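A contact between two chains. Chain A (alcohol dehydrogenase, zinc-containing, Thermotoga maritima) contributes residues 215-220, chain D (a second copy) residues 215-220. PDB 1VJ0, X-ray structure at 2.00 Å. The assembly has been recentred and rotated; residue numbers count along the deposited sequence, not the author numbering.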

# COMPACT_ATOMS: atom_id res chain seq x y z
N ALA A 215 -5.98 15.08 11.61
CA ALA A 215 -5.99 15.53 10.20
C ALA A 215 -4.96 16.62 9.97
O ALA A 215 -4.18 16.57 9.02
N ARG A 216 -4.95 17.60 10.86
CA ARG A 216 -3.99 18.71 10.80
C ARG A 216 -2.54 18.16 10.91
O ARG A 216 -1.69 18.53 10.13
N SER A 217 -2.30 17.26 11.85
CA SER A 217 -0.97 16.75 12.10
C SER A 217 -0.37 15.92 10.97
O SER A 217 0.84 15.94 10.80
N LEU A 218 -1.22 15.26 10.21
CA LEU A 218 -0.81 14.44 9.05
C LEU A 218 -0.69 15.27 7.77
O LEU A 218 -0.25 14.78 6.75
N GLY A 219 -1.07 16.53 7.85
CA GLY A 219 -0.79 17.47 6.78
C GLY A 219 -1.94 17.72 5.82
O GLY A 219 -1.70 18.21 4.70
N ALA A 220 -3.17 17.47 6.25
CA ALA A 220 -4.33 17.77 5.40
C ALA A 220 -4.35 19.23 5.04
O ALA A 220 -3.99 20.08 5.85
N ALA D 215 8.81 16.83 6.38
CA ALA D 215 8.76 15.84 7.51
C ALA D 215 7.86 16.36 8.68
O ALA D 215 6.96 15.64 9.17
N ARG D 216 8.07 17.60 9.07
CA ARG D 216 7.21 18.23 10.09
C ARG D 216 5.74 18.22 9.70
O ARG D 216 4.85 17.89 10.52
N SER D 217 5.47 18.64 8.47
CA SER D 217 4.08 18.80 7.96
C SER D 217 3.31 17.47 7.85
O SER D 217 2.09 17.44 8.01
N LEU D 218 4.04 16.39 7.62
CA LEU D 218 3.45 15.05 7.56
C LEU D 218 3.34 14.33 8.93
O LEU D 218 2.72 13.25 9.02
N GLY D 219 3.85 14.97 9.99
CA GLY D 219 3.60 14.52 11.35
C GLY D 219 4.70 13.70 11.99
O GLY D 219 4.47 12.98 12.95
N ALA D 220 5.91 13.81 11.49
CA ALA D 220 7.03 13.10 12.06
C ALA D 220 7.24 13.51 13.49
O ALA D 220 6.98 14.69 13.85

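This is a close backbone-to-backbone contact between the same helix end in two copies of the protein, bridged by two waters, with no direct hydrogen bond across it. The two stretches bury 189 Å² in all, both sides summed. The CA atoms of Leu A218 and Leu D218 lie 4.6 Å apart, so the same residue of each copy sits at the middle of the contact.

No side chain points its CA-to-CB bond at the other stretch. Gly A219 and Gly D219 make the close approach possible. Each is the first residue to leave helical geometry, with positive phi, in a Schellman motif. Gly A219 N bonds to Arg A216 O at 3.1 Å, and Ala A220 N reaches back to Ala A215 O, also at 3.1 Å. Chain D repeats both bonds. The CA of Gly A219 comes within 3.1 Å of Ser D217 O, and the CA of Gly D219 within 3.2 Å of Ser A217 O. An ideal CB would point toward the partner and clash, 2.7 Å from Ser D217 O for Gly A219 and 2.7 Å from Ser A217 O for Gly D219. The backbone angles alone also call for glycine.

Leu A218 and Leu D218 each have 42 Å² covered by the other stretch, yet their CA-to-CB bonds point away. Both are m at chi1 and t at chi2. Leu A218 CD2 still comes within 3.8 Å of Leu D218 O, and Leu D218 CD2 within 3.8 Å of Leu A218 O. The backbone joins in, with Leu A218 CA 3.7 Å from Leu D218 O.

Ser A217 and Ser D217 point sideways, both with chi1 m. Their OG atoms bond to residues just outside the stretches. It is their carbonyls that meet the partner. Ser A217 O and Ser D217 O are 3.4 Å apart. Both are acceptors, so no hydrogen bond joins them.

Water supplies the polar link. Water 1 sits 2.8 Å from Arg A216 O and 2.7 Å from Ser D217 O and bridges them by hydrogen bonds. Water 2 makes the matching bridge, 2.7 Å from Ser A217 O and 2.8 Å from Arg D216 O.

The arginine side chains take little part. Arg A216 and Arg D216 point away, with chi1 to chi3 m, m, p. Each bonds within its own chain, four residues on: Arg A216 NH2 donates to Ala A220 O at 2.9 Å, and Arg D216 NH2 to Ala D220 O at 2.9 Å.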

# COMPACT_ATOMS: atom_id res chain seq x y z
CB ALA A 215 -7.38 16.02 9.76
CB ARG A 216 -4.24 19.71 11.92
CG ARG A 216 -5.27 20.77 11.65
CD ARG A 216 -4.71 22.07 10.94
NE ARG A 216 -4.69 21.91 9.49
CZ ARG A 216 -5.62 22.34 8.64
NH1 ARG A 216 -6.68 23.00 9.07
NH2 ARG A 216 -5.48 22.12 7.33
CB SER A 217 -0.97 15.93 13.39
OG SER A 217 -1.38 16.75 14.46
CB LEU A 218 -1.79 13.30 8.85
CG LEU A 218 -1.88 12.31 10.02
CD1 LEU A 218 -2.88 11.22 9.75
CD2 LEU A 218 -0.52 11.72 10.35
CB ALA A 220 -5.63 17.44 6.09
CB ALA D 215 10.22 15.49 8.00
CB ARG D 216 7.62 19.67 10.34
CG ARG D 216 8.85 19.84 11.21
CD ARG D 216 8.53 19.88 12.69
NE ARG D 216 8.32 18.55 13.30
CZ ARG D 216 9.23 17.90 14.04
NH1 ARG D 216 10.42 18.41 14.30
NH2 ARG D 216 8.90 16.73 14.58
CB SER D 217 4.10 19.48 6.60
OG SER D 217 4.68 20.81 6.67
CB LEU D 218 4.21 14.18 6.55
CG LEU D 218 4.21 14.63 5.09
CD1 LEU D 218 5.00 13.59 4.28
CD2 LEU D 218 2.83 14.83 4.56
CB ALA D 220 8.26 13.35 11.25
O HOH W 1 0.85 19.38 9.40
O HOH W 2 2.30 18.00 11.75